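Local structure of N-acetylneuraminate lyase (Peptoclostridium difficile, 4WOZ) at residues 142-148 / 170-175. The protein is a lyase of the dihydrodipicolinate synthetase family, built as a TIM barrel and assembled from four chains. Numbering follows the deposited sequence.
Sequences NRLIIYS and KIIGVK
Two groups of the 142-148 segment converge on Lys-170 O: Leu-144 N gives it a nearly straight hydrogen bond (2.8 Å, 167° at the hydrogen), and Arg-143 CA adds a CH...O contact. Further along, Ile-146 N binds Gly-173 O at 2.9 Å, reaching it from above the carbonyl plane, and Lys-175 N donates a hydrogen bond to Ile-146 O, nearly in line with the C=O bond. Between the bonds to Lys-170 O and Gly-173 O the CA register slips by one residue: Leu-144 lies nearest Ile-171, but Ile-145 nearest Gly-173. The intervening Ile-172 N gives Leu-144 O only a weak, bent hydrogen bond, and Gly-173 N is left buried without a partner. Ile-172 meanwhile lays CD1 against Arg-143 CB (3.6 Å), while the guanidinium leads away to the carbonyls of Thr-13 and Asp-112. The example shows neighbouring parallel strands of a TIM barrel, joined by a beta-alpha-beta crossover through helix 159-165. On the helix-facing side, Ile-146 touches two branches, its CG1 4.0 Å from Ile-171 CG2 and its CB 3.9 Å from Val-174 CG2, and Phe-162 touches both Ile-146 and Val-174. Inside the barrel, Tyr-147 and Lys-175 run side by side. Each has CG anti to its own N (chi1 177° and 175°), and the lysine, fully extended, runs past Tyr-147 CD1 until NZ stands 3.1 Å from Tyr-147 CE1. Tyr-121 of the second subunit packs on the same tyrosine.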
loop_
_atom_site.group_PDB
_atom_site.type_symbol
_atom_site.label_atom_id
_atom_site.label_comp_id
_atom_site.label_asym_id
_atom_site.label_seq_id
_atom_site.Cartn_x
_atom_site.Cartn_y
_atom_site.Cartn_z
ATOM N N ASN A 142 -1.906 29.561 -23.075
ATOM C CA ASN A 142 -2.760 29.506 -21.898
ATOM C C ASN A 142 -1.896 29.291 -20.652
ATOM O O ASN A 142 -0.669 29.423 -20.703
ATOM C CB ASN A 142 -3.759 28.349 -22.050
ATOM C CG ASN A 142 -5.110 28.646 -21.417
ATOM O OD1 ASN A 142 -5.186 29.162 -20.304
ATOM N ND2 ASN A 142 -6.181 28.312 -22.123
ATOM N N ARG A 143 -2.541 28.962 -19.536
ATOM C CA ARG A 143 -1.845 28.709 -18.276
ATOM C C ARG A 143 -2.308 27.352 -17.754
ATOM O O ARG A 143 -3.480 26.998 -17.894
ATOM C CB ARG A 143 -2.174 29.809 -17.266
ATOM C CG ARG A 143 -1.771 31.199 -17.730
ATOM C CD ARG A 143 -2.419 32.288 -16.885
ATOM N NE ARG A 143 -3.874 32.308 -17.027
ATOM C CZ ARG A 143 -4.682 33.107 -16.333
ATOM N NH1 ARG A 143 -4.178 33.954 -15.443
ATOM N NH2 ARG A 143 -5.995 33.062 -16.530
ATOM N N LEU A 144 -1.401 26.591 -17.150
ATOM C CA LEU A 144 -1.775 25.268 -16.666
ATOM C C LEU A 144 -1.639 24.992 -15.171
ATOM O O LEU A 144 -0.701 25.440 -14.504
ATOM C CB LEU A 144 -1.004 24.194 -17.452
ATOM C CG LEU A 144 -1.337 22.735 -17.129
ATOM C CD1 LEU A 144 -1.135 21.875 -18.349
ATOM C CD2 LEU A 144 -0.467 22.250 -15.985
ATOM N N ILE A 145 -2.597 24.223 -14.670
ATOM C CA ILE A 145 -2.635 23.820 -13.277
ATOM C C ILE A 145 -2.430 22.306 -13.223
ATOM O O ILE A 145 -3.079 21.563 -13.953
ATOM C CB ILE A 145 -4.000 24.156 -12.648
ATOM C CG1 ILE A 145 -4.188 25.674 -12.605
ATOM C CG2 ILE A 145 -4.100 23.550 -11.254
ATOM C CD1 ILE A 145 -5.603 26.093 -12.278
ATOM N N ILE A 146 -1.520 21.858 -12.367
ATOM C CA ILE A 146 -1.250 20.430 -12.207
ATOM C C ILE A 146 -2.376 19.781 -11.403
ATOM O O ILE A 146 -2.911 20.395 -10.482
ATOM C CB ILE A 146 0.060 20.202 -11.444
ATOM C CG1 ILE A 146 1.223 20.839 -12.206
ATOM C CG2 ILE A 146 0.281 18.712 -11.228
ATOM C CD1 ILE A 146 2.504 20.901 -11.400
ATOM N N TYR A 147 -2.728 18.544 -11.752
ATOM C CA TYR A 147 -3.783 17.798 -11.057
ATOM C C TYR A 147 -3.209 16.446 -10.617
ATOM O O TYR A 147 -3.152 15.501 -11.401
ATOM C CB TYR A 147 -4.986 17.620 -11.995
ATOM C CG TYR A 147 -6.138 16.800 -11.448
ATOM C CD1 TYR A 147 -6.386 16.722 -10.079
ATOM C CD2 TYR A 147 -7.001 16.123 -12.311
ATOM C CE1 TYR A 147 -7.467 15.988 -9.580
ATOM C CE2 TYR A 147 -8.085 15.389 -11.824
ATOM C CZ TYR A 147 -8.310 15.324 -10.458
ATOM O OH TYR A 147 -9.370 14.589 -9.970
ATOM N N SER A 148 -2.796 16.366 -9.353
ATOM C CA SER A 148 -2.173 15.162 -8.786
ATOM C C SER A 148 -3.050 13.933 -8.500
ATOM O O SER A 148 -2.740 12.831 -8.966
ATOM C CB SER A 148 -1.413 15.536 -7.509
ATOM O OG SER A 148 -0.704 14.424 -6.996
ATOM N N LYS A 170 4.388 29.157 -17.369
ATOM C CA LYS A 170 2.997 28.992 -17.772
ATOM C C LYS A 170 2.268 27.994 -16.873
ATOM O O LYS A 170 1.045 27.861 -16.934
ATOM C CB LYS A 170 2.917 28.581 -19.249
ATOM C CG LYS A 170 3.468 29.663 -20.189
ATOM C CD LYS A 170 2.884 29.590 -21.600
ATOM C CE LYS A 170 3.356 28.369 -22.367
ATOM N NZ LYS A 170 2.696 28.285 -23.706
ATOM N N ILE A 171 3.028 27.287 -16.040
ATOM C CA ILE A 171 2.444 26.350 -15.087
ATOM C C ILE A 171 2.298 27.204 -13.819
ATOM O O ILE A 171 3.242 27.386 -13.045
ATOM C CB ILE A 171 3.367 25.135 -14.864
ATOM C CG1 ILE A 171 3.513 24.371 -16.187
ATOM C CG2 ILE A 171 2.786 24.216 -13.792
ATOM C CD1 ILE A 171 4.391 23.143 -16.119
ATOM N N ILE A 172 1.099 27.741 -13.636
ATOM C CA ILE A 172 0.811 28.651 -12.533
ATOM C C ILE A 172 0.299 28.073 -11.220
ATOM O O ILE A 172 0.183 28.803 -10.242
ATOM C CB ILE A 172 -0.195 29.728 -12.989
ATOM C CG1 ILE A 172 -1.531 29.068 -13.348
ATOM C CG2 ILE A 172 0.351 30.467 -14.206
ATOM C CD1 ILE A 172 -2.646 30.051 -13.667
ATOM N N GLY A 173 -0.015 26.784 -11.185
ATOM C CA GLY A 173 -0.520 26.219 -9.946
ATOM C C GLY A 173 -0.686 24.714 -9.911
ATOM O O GLY A 173 -0.222 23.996 -10.805
ATOM N N VAL A 174 -1.360 24.240 -8.867
ATOM C CA VAL A 174 -1.588 22.815 -8.676
ATOM C C VAL A 174 -2.871 22.541 -7.896
ATOM O O VAL A 174 -3.227 23.294 -6.991
ATOM C CB VAL A 174 -0.416 22.177 -7.896
ATOM C CG1 VAL A 174 -0.256 22.869 -6.548
ATOM C CG2 VAL A 174 -0.664 20.688 -7.689
ATOM N N LYS A 175 -3.569 21.471 -8.271
ATOM C CA LYS A 175 -4.775 21.052 -7.571
ATOM C C LYS A 175 -4.283 19.904 -6.706
ATOM O O LYS A 175 -4.045 18.799 -7.200
ATOM C CB LYS A 175 -5.841 20.543 -8.539
ATOM C CG LYS A 175 -7.061 19.976 -7.828
ATOM C CD LYS A 175 -8.015 19.302 -8.793
ATOM C CE LYS A 175 -9.096 18.527 -8.047
ATOM N NZ LYS A 175 -9.984 17.779 -8.984
#